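Local coordinates for protein DNA methyltransferase (Nicotiana tabacum, PDB 4ONQ) that probably methylates cytosine at C5 in DNA with S-adenosyl-L-methionine as methyl donor, through the catalytic domain that forms this chain, at residues 288-292 and 340-344; 267-271 and 283-287. The protein carries 5 engineered substitutions. All coordinates share one frame. Residues are numbered along the deposited sequence.

Interaction 1 (288-292 and 340-344); sequences DVQQL and SYVRI. Engineered in segment 340-344: Ser340 (natural residue Asp). With SFG (sinefungin), chain C.
An irregular loop, 288-292, lies against one turn of helix 337-352, with CA atoms nearest at Val289-Ser340 (6.7 Å) and Leu292-Ile344 (7.4 Å). Val289 to Gln291 have turn-like phi/psi (-67/-14, -89/-7, -96/3), and Leu292 leaves at -95/85. Asp288 OD1 accepts from Gln290 N (3.0 Å), an Asx turn, and Gln291 N bonds to Asp288 O (3.1 Å). Gln291, with chi1 p, curls its OE1 back to Asp288 N (3.2 Å). Arg343, extended through chi1 and chi2 (both t), then bent at chi3 (p), reaches two loop carbonyls with one nitrogen: NH2 donates to Leu292 O at 2.8 Å and to Val289 O at 3.3 Å, a task for a long, multi-donor side chain. In this class I methyltransferase fold the loop follows strand 282-286 and edges the cofactor pocket: Val289 N lies 3.6 Å from N1 of the sinefungin adenine, and Asp288 OD1 3.8 Å from its N6. Apolar packing centres on Ile344 (chi1 m, chi2 t), whose CD1 meets Val289 CG2 at 3.5 Å and Leu292 CB at 3.6 Å; branched aliphatics fill this buried seam beside Leu236. Val289 CG1 touches CB of the engineered Ser340 (3.5 Å), whose OG bonds to Ser336 O.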
ATOM      1  N   ASP A 288      -7.077 -14.086  13.927  1.00 61.78           N
ATOM      2  CA  ASP A 288      -8.236 -13.204  13.991  1.00 67.86           C
ATOM      3  C   ASP A 288      -7.995 -11.988  14.873  1.00 66.96           C
ATOM      4  O   ASP A 288      -7.453 -12.091  15.970  1.00 66.54           O
ATOM      5  CB  ASP A 288      -9.474 -13.966  14.471  1.00 77.64           C
ATOM      6  CG  ASP A 288     -10.772 -13.266  14.101  1.00 89.85           C
ATOM      7  OD1 ASP A 288     -10.735 -12.056  13.797  1.00 92.77           O
ATOM      8  OD2 ASP A 288     -11.832 -13.930  14.112  1.00 92.27           O
ATOM      9  N   VAL A 289      -8.426 -10.835  14.378  1.00 58.98           N
ATOM     10  CA  VAL A 289      -8.323  -9.583  15.114  1.00 61.36           C
ATOM     11  C   VAL A 289      -9.235  -9.615  16.344  1.00 72.34           C
ATOM     12  O   VAL A 289      -9.060  -8.835  17.282  1.00 76.33           O
ATOM     13  CB  VAL A 289      -8.683  -8.392  14.195  1.00 63.18           C
ATOM     14  CG1 VAL A 289     -10.183  -8.295  14.001  1.00 70.33           C
ATOM     15  CG2 VAL A 289      -8.112  -7.100  14.728  1.00 68.30           C
ATOM     16  N   GLN A 290     -10.135 -10.581  16.365  1.00 75.11           N
ATOM     17  CA  GLN A 290     -11.097 -10.703  17.433  1.00 85.88           C
ATOM     18  C   GLN A 290     -10.573 -11.537  18.563  1.00 86.25           C
ATOM     19  O   GLN A 290     -11.179 -11.632  19.604  1.00 87.22           O
ATOM     20  CB  GLN A 290     -12.365 -11.331  16.918  1.00102.06           C
ATOM     21  CG  GLN A 290     -13.576 -11.009  17.739  1.00118.32           C
ATOM     22  CD  GLN A 290     -14.135  -9.627  17.458  1.00130.54           C
ATOM     23  OE1 GLN A 290     -14.560  -8.918  18.375  1.00135.26           O
ATOM     24  NE2 GLN A 290     -14.153  -9.241  16.186  1.00131.11           N
ATOM     25  N   GLN A 291      -9.426 -12.135  18.356  1.00 89.31           N
ATOM     26  CA  GLN A 291      -8.790 -12.922  19.405  1.00 87.86           C
ATOM     27  C   GLN A 291      -7.748 -12.110  20.177  1.00 89.69           C
ATOM     28  O   GLN A 291      -7.083 -12.626  21.075  1.00 94.45           O
ATOM     29  CB  GLN A 291      -8.189 -14.220  18.848  1.00 84.16           C
ATOM     30  CG  GLN A 291      -6.809 -14.088  18.224  1.00 87.61           C
ATOM     31  CD  GLN A 291      -6.299 -15.410  17.664  1.00 86.49           C
ATOM     32  OE1 GLN A 291      -5.838 -15.482  16.525  1.00 84.69           O
ATOM     33  NE2 GLN A 291      -6.384 -16.461  18.468  1.00 89.25           N
ATOM     34  N   LEU A 292      -7.622 -10.833  19.830  1.00 77.47           N
ATOM     35  CA  LEU A 292      -6.781  -9.917  20.594  1.00 73.63           C
ATOM     36  C   LEU A 292      -7.594  -9.142  21.619  1.00 68.61           C
ATOM     37  O   LEU A 292      -8.022  -8.018  21.354  1.00 71.93           O
ATOM     38  CB  LEU A 292      -6.072  -8.919  19.677  1.00 64.99           C
ATOM     39  CG  LEU A 292      -4.873  -9.376  18.849  1.00 56.35           C
ATOM     40  CD1 LEU A 292      -4.302  -8.187  18.115  1.00 56.50           C
ATOM     41  CD2 LEU A 292      -3.815 -10.020  19.722  1.00 54.81           C
ATOM     42  N   SER A 340     -12.738  -3.005  14.981  1.00 68.94           N
ATOM     43  CA  SER A 340     -11.744  -3.858  15.620  1.00 72.71           C
ATOM     44  C   SER A 340     -10.406  -3.130  15.739  1.00 64.19           C
ATOM     45  O   SER A 340      -9.743  -3.182  16.785  1.00 59.84           O
ATOM     46  CB  SER A 340     -11.576  -5.162  14.845  1.00 74.86           C
ATOM     47  OG  SER A 340     -12.745  -5.960  14.932  1.00 88.31           O
ATOM     48  N   TYR A 341     -10.021  -2.440  14.670  1.00 62.55           N
ATOM     49  CA  TYR A 341      -8.793  -1.655  14.694  1.00 54.92           C
ATOM     50  C   TYR A 341      -8.829  -0.627  15.819  1.00 55.35           C
ATOM     51  O   TYR A 341      -7.882  -0.508  16.597  1.00 58.73           O
ATOM     52  CB  TYR A 341      -8.566  -0.954  13.354  1.00 48.30           C
ATOM     53  CG  TYR A 341      -7.312  -0.113  13.312  1.00 48.76           C
ATOM     54  CD1 TYR A 341      -6.112  -0.646  12.865  1.00 49.08           C
ATOM     55  CD2 TYR A 341      -7.327   1.214  13.719  1.00 50.87           C
ATOM     56  CE1 TYR A 341      -4.965   0.116  12.826  1.00 54.46           C
ATOM     57  CE2 TYR A 341      -6.184   1.983  13.688  1.00 56.40           C
ATOM     58  CZ  TYR A 341      -5.006   1.431  13.239  1.00 59.10           C
ATOM     59  OH  TYR A 341      -3.862   2.196  13.206  1.00 59.19           O
ATOM     60  N   VAL A 342      -9.933   0.108  15.899  1.00 55.55           N
ATOM     61  CA  VAL A 342     -10.086   1.159  16.898  1.00 60.12           C
ATOM     62  C   VAL A 342     -10.059   0.604  18.324  1.00 65.57           C
ATOM     63  O   VAL A 342      -9.352   1.126  19.191  1.00 68.66           O
ATOM     64  CB  VAL A 342     -11.389   1.945  16.667  1.00 64.06           C
ATOM     65  CG1 VAL A 342     -11.598   2.990  17.758  1.00 60.58           C
ATOM     66  CG2 VAL A 342     -11.362   2.594  15.296  1.00 60.28           C
ATOM     67  N   ARG A 343     -10.830  -0.456  18.549  1.00 58.52           N
ATOM     68  CA  ARG A 343     -10.891  -1.128  19.843  1.00 57.73           C
ATOM     69  C   ARG A 343      -9.492  -1.518  20.294  1.00 55.77           C
ATOM     70  O   ARG A 343      -9.088  -1.255  21.431  1.00 56.95           O
ATOM     71  CB  ARG A 343     -11.756  -2.386  19.740  1.00 63.29           C
ATOM     72  CG  ARG A 343     -12.065  -3.053  21.070  1.00 71.47           C
ATOM     73  CD  ARG A 343     -12.541  -4.492  20.883  1.00 78.66           C
ATOM     74  NE  ARG A 343     -11.423  -5.431  20.809  1.00 86.00           N
ATOM     75  CZ  ARG A 343     -11.190  -6.245  19.785  1.00 85.80           C
ATOM     76  NH1 ARG A 343     -12.003  -6.249  18.737  1.00 93.72           N
ATOM     77  NH2 ARG A 343     -10.146  -7.062  19.813  1.00 74.31           N
ATOM     78  N   ILE A 344      -8.747  -2.137  19.385  1.00 57.23           N
ATOM     79  CA  ILE A 344      -7.413  -2.624  19.715  1.00 63.54           C
ATOM     80  C   ILE A 344      -6.415  -1.495  19.971  1.00 61.95           C
ATOM     81  O   ILE A 344      -5.650  -1.543  20.942  1.00 64.35           O
ATOM     82  CB  ILE A 344      -6.901  -3.598  18.642  1.00 50.56           C
ATOM     83  CG1 ILE A 344      -7.733  -4.877  18.692  1.00 50.29           C
ATOM     84  CG2 ILE A 344      -5.429  -3.901  18.834  1.00 48.86           C
ATOM     85  CD1 ILE A 344      -7.171  -5.998  17.886  1.00 52.11           C
TER
HETATM   86  N   SFG C 700      -1.941  -4.341   4.633  1.00 66.26           N
HETATM   87  CA  SFG C 700      -1.965  -5.481   3.698  1.00 74.87           C
HETATM   88  C   SFG C 700      -0.727  -5.351   2.815  1.00 77.08           C
HETATM   89  O   SFG C 700      -0.057  -4.301   2.904  1.00 73.47           O
HETATM   90  OXT SFG C 700      -0.440  -6.347   2.117  1.00 87.12           O
HETATM   91  CB  SFG C 700      -3.290  -5.438   2.917  1.00 82.30           C
HETATM   92  CG  SFG C 700      -4.344  -5.725   3.984  1.00 80.74           C
HETATM   93  CD  SFG C 700      -5.851  -5.734   3.651  1.00 77.69           C
HETATM   94  NE  SFG C 700      -6.346  -4.433   3.193  1.00 73.31           N
HETATM   95  C5' SFG C 700      -6.428  -6.196   5.002  1.00 74.51           C
HETATM   96  C4' SFG C 700      -5.788  -7.609   5.018  1.00 99.01           C
HETATM   97  O4' SFG C 700      -7.049  -7.898   5.782  1.00 99.72           O
HETATM   98  C3' SFG C 700      -6.013  -8.895   4.233  1.00 91.12           C
HETATM   99  O3' SFG C 700      -5.102  -9.905   4.634  1.00 95.69           O
HETATM  100  C2' SFG C 700      -7.416  -9.243   4.540  1.00 87.01           C
HETATM  101  O2' SFG C 700      -7.688 -10.571   4.079  1.00 72.91           O
HETATM  102  C1' SFG C 700      -7.055  -9.308   6.047  1.00100.98           C
HETATM  103  N9  SFG C 700      -8.257  -9.669   6.837  1.00 99.17           N
HETATM  104  C8  SFG C 700      -9.520  -9.814   6.473  1.00102.53           C
HETATM  105  N7  SFG C 700     -10.236 -10.104   7.558  1.00 99.00           N
HETATM  106  C5  SFG C 700      -9.419 -10.115   8.611  1.00 95.62           C
HETATM  107  C6  SFG C 700      -9.632 -10.350   9.911  1.00 88.34           C
HETATM  108  N6  SFG C 700     -10.883 -10.628  10.271  1.00 84.57           N
HETATM  109  N1  SFG C 700      -8.649 -10.311  10.819  1.00 82.53           N
HETATM  110  C2  SFG C 700      -7.357 -10.016  10.383  1.00 86.35           C
HETATM  111  N3  SFG C 700      -7.161  -9.776   9.020  1.00 94.72           N
HETATM  112  C4  SFG C 700      -8.200  -9.806   8.167  1.00 97.31           C

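Interaction 2 (267-271 and 283-287)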
ATOM      1  N   ARG A 267       0.054 -15.046   5.610  1.00 34.16           N
ATOM      2  CA  ARG A 267       0.911 -15.362   6.752  1.00 44.42           C
ATOM      3  C   ARG A 267       2.185 -16.083   6.328  1.00 41.39           C
ATOM      4  O   ARG A 267       3.288 -15.718   6.740  1.00 40.44           O
ATOM      5  CB  ARG A 267       0.160 -16.203   7.792  1.00 46.90           C
ATOM      6  CG  ARG A 267      -0.889 -15.431   8.583  1.00 49.33           C
ATOM      7  CD  ARG A 267      -1.335 -16.197   9.826  1.00 52.99           C
ATOM      8  NE  ARG A 267      -1.806 -17.546   9.516  1.00 51.81           N
ATOM      9  CZ  ARG A 267      -3.071 -17.858   9.254  1.00 56.33           C
ATOM     10  NH1 ARG A 267      -3.403 -19.113   8.984  1.00 56.96           N
ATOM     11  NH2 ARG A 267      -4.006 -16.918   9.259  1.00 59.75           N
ATOM     12  N   ASP A 268       2.028 -17.104   5.494  1.00 35.40           N
ATOM     13  CA  ASP A 268       3.164 -17.852   4.973  1.00 45.15           C
ATOM     14  C   ASP A 268       4.099 -16.988   4.121  1.00 45.11           C
ATOM     15  O   ASP A 268       5.326 -17.152   4.167  1.00 47.58           O
ATOM     16  CB  ASP A 268       2.680 -19.059   4.171  1.00 36.60           C
ATOM     17  CG  ASP A 268       2.009 -20.096   5.041  1.00 57.25           C
ATOM     18  OD1 ASP A 268       2.330 -20.142   6.249  1.00 64.13           O
ATOM     19  OD2 ASP A 268       1.165 -20.861   4.522  1.00 54.35           O
ATOM     20  N   ILE A 269       3.518 -16.081   3.338  1.00 35.49           N
ATOM     21  CA  ILE A 269       4.324 -15.164   2.540  1.00 37.61           C
ATOM     22  C   ILE A 269       5.220 -14.326   3.453  1.00 40.64           C
ATOM     23  O   ILE A 269       6.435 -14.166   3.212  1.00 32.09           O
ATOM     24  CB  ILE A 269       3.432 -14.243   1.669  1.00 31.27           C
ATOM     25  CG1 ILE A 269       2.953 -14.989   0.426  1.00 31.41           C
ATOM     26  CG2 ILE A 269       4.183 -13.000   1.248  1.00 30.36           C
ATOM     27  CD1 ILE A 269       1.752 -14.351  -0.238  1.00 35.31           C
ATOM     28  N   VAL A 270       4.613 -13.817   4.521  1.00 32.16           N
ATOM     29  CA  VAL A 270       5.322 -12.936   5.438  1.00 32.10           C
ATOM     30  C   VAL A 270       6.377 -13.699   6.239  1.00 33.83           C
ATOM     31  O   VAL A 270       7.470 -13.192   6.466  1.00 45.66           O
ATOM     32  CB  VAL A 270       4.349 -12.177   6.366  1.00 32.05           C
ATOM     33  CG1 VAL A 270       5.109 -11.392   7.428  1.00 32.27           C
ATOM     34  CG2 VAL A 270       3.458 -11.251   5.549  1.00 31.15           C
ATOM     35  N   ARG A 271       6.053 -14.924   6.641  1.00 36.81           N
ATOM     36  CA  ARG A 271       6.993 -15.787   7.355  1.00 42.10           C
ATOM     37  C   ARG A 271       8.220 -16.094   6.494  1.00 44.48           C
ATOM     38  O   ARG A 271       9.370 -15.971   6.951  1.00 48.32           O
ATOM     39  CB  ARG A 271       6.297 -17.086   7.780  1.00 44.58           C
ATOM     40  CG  ARG A 271       7.218 -18.133   8.411  1.00 49.02           C
ATOM     41  CD  ARG A 271       7.800 -17.663   9.746  1.00 60.69           C
ATOM     42  NE  ARG A 271       6.764 -17.343  10.730  1.00 64.86           N
ATOM     43  CZ  ARG A 271       7.005 -16.865  11.948  1.00 57.67           C
ATOM     44  NH1 ARG A 271       8.255 -16.645  12.345  1.00 57.56           N
ATOM     45  NH2 ARG A 271       5.998 -16.601  12.769  1.00 44.14           N
ATOM     46  N   LEU A 283       8.681 -12.746  15.041  1.00 39.06           N
ATOM     47  CA  LEU A 283       7.461 -12.548  14.328  1.00 42.99           C
ATOM     48  C   LEU A 283       6.359 -13.404  14.926  1.00 40.64           C
ATOM     49  O   LEU A 283       6.466 -14.575  15.008  1.00 44.86           O
ATOM     50  CB  LEU A 283       7.702 -12.850  12.862  1.00 37.10           C
ATOM     51  CG  LEU A 283       6.491 -12.988  11.988  1.00 48.37           C
ATOM     52  CD1 LEU A 283       5.693 -11.715  11.870  1.00 37.81           C
ATOM     53  CD2 LEU A 283       6.806 -13.575  10.645  1.00 50.15           C
ATOM     54  N   ILE A 284       5.277 -12.792  15.343  1.00 50.73           N
ATOM     55  CA  ILE A 284       4.211 -13.548  15.953  1.00 45.01           C
ATOM     56  C   ILE A 284       2.902 -13.401  15.227  1.00 49.67           C
ATOM     57  O   ILE A 284       2.400 -12.324  15.097  1.00 51.77           O
ATOM     58  CB  ILE A 284       4.014 -13.114  17.388  1.00 41.21           C
ATOM     59  CG1 ILE A 284       5.293 -13.322  18.141  1.00 41.79           C
ATOM     60  CG2 ILE A 284       2.957 -13.941  18.054  1.00 42.35           C
ATOM     61  CD1 ILE A 284       5.209 -12.906  19.568  1.00 42.98           C
ATOM     62  N   HIS A 285       2.327 -14.505  14.793  1.00 54.95           N
ATOM     63  CA  HIS A 285       1.090 -14.460  14.014  1.00 55.84           C
ATOM     64  C   HIS A 285      -0.168 -14.813  14.806  1.00 55.60           C
ATOM     65  O   HIS A 285      -0.182 -15.752  15.601  1.00 59.90           O
ATOM     66  CB  HIS A 285       1.187 -15.348  12.768  1.00 40.81           C
ATOM     67  CG  HIS A 285       1.680 -14.628  11.549  1.00 47.47           C
ATOM     68  ND1 HIS A 285       1.077 -13.486  11.066  1.00 51.39           N
ATOM     69  CD2 HIS A 285       2.710 -14.894  10.712  1.00 42.48           C
ATOM     70  CE1 HIS A 285       1.719 -13.076   9.986  1.00 43.80           C
ATOM     71  NE2 HIS A 285       2.711 -13.914   9.748  1.00 43.45           N
ATOM     72  N   PHE A 286      -1.220 -14.033  14.577  1.00 42.76           N
ATOM     73  CA  PHE A 286      -2.553 -14.362  15.055  1.00 41.84           C
ATOM     74  C   PHE A 286      -3.471 -14.378  13.854  1.00 45.39           C
ATOM     75  O   PHE A 286      -3.261 -13.631  12.897  1.00 48.40           O
ATOM     76  CB  PHE A 286      -3.047 -13.327  16.059  1.00 52.94           C
ATOM     77  CG  PHE A 286      -2.381 -13.411  17.394  1.00 56.56           C
ATOM     78  CD1 PHE A 286      -2.835 -14.301  18.351  1.00 66.87           C
ATOM     79  CD2 PHE A 286      -1.309 -12.591  17.699  1.00 52.04           C
ATOM     80  CE1 PHE A 286      -2.225 -14.382  19.587  1.00 64.25           C
ATOM     81  CE2 PHE A 286      -0.698 -12.663  18.934  1.00 61.68           C
ATOM     82  CZ  PHE A 286      -1.155 -13.560  19.879  1.00 69.70           C
ATOM     83  N   ASN A 287      -4.493 -15.221  13.905  1.00 51.56           N
ATOM     84  CA  ASN A 287      -5.384 -15.387  12.767  1.00 42.83           C
ATOM     85  C   ASN A 287      -6.534 -14.389  12.755  1.00 49.74           C
ATOM     86  O   ASN A 287      -6.915 -13.888  11.698  1.00 54.50           O
ATOM     87  CB  ASN A 287      -5.903 -16.820  12.702  1.00 53.67           C
ATOM     88  CG  ASN A 287      -4.788 -17.826  12.493  1.00 73.08           C
ATOM     89  OD1 ASN A 287      -3.608 -17.467  12.477  1.00 73.02           O
ATOM     90  ND2 ASN A 287      -5.154 -19.094  12.338  1.00 79.79           N
TER
HETATM   91  O   HOH W   1      10.072 -15.430  14.797  1.00 56.99           O
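Helix 264-276 and strand 282-286 are the last two elements of a beta-alpha-beta unit of the Rossmann-like methyltransferase core; the axes of 267-271 and 283-286 run antiparallel at 179°, 10.3 Å apart at closest approach. His285 points its CB toward the helix, its ring held by a hydrogen bond from ND1 to Ser259 O. Arg267 CG sits 3.8 Å from the ring centroid, only 14° off the normal, a CH-pi contact, while Val270 CB lies at the ring edge, 4.1 Å from NE2. Arginine suits this position because its methylenes cover the ring while its charged end goes on to donate from NH2 to Glu261 O; Asn287 OD1 lies over the guanidinium face, 3.3 Å from Arg267 NH2, at too poor an angle for a hydrogen bond between them. Leu283, with chi1 t and chi2 p, turns CD2 to Val270 CG1 (4.2 Å), both compact aliphatics. The CA-to-CB bond of Arg271 points sideways to the strand, but chi2 and chi3, both p, fold the chain back to lay the guanidinium face over Leu283 CD2, 3.5 Å from CZ. NH2 donates to Leu283 O at 3.1 Å, and a water accepts from both Arg271 NH1 (3.3 Å) and Leu283 N (3.0 Å).

Strand 282-286 and the loop after it join the two contacts in series: 283-287 belongs to interaction 2, and 288-292 to interaction 1. Their centres are 16 Å apart, and they touch where Phe286, pointing away from helix 264-276, meets Gln291 OE1 (3.6 Å from Phe286 CB) and Leu292 CD2 (4.1 Å from Phe286 CD2). Interaction 1 is mostly buried, with an aliphatic seam and a partly exposed arginine at its border, and adjoins the sinefungin adenine. Interaction 2 covers more surface (405 against 283 Å²) yet is partly buried, relying on arginine chains lying over a histidine and a leucine. In each, a helix arginine donates to backbone carbonyl oxygen across the segments: Arg343 to two, Arg271 to one.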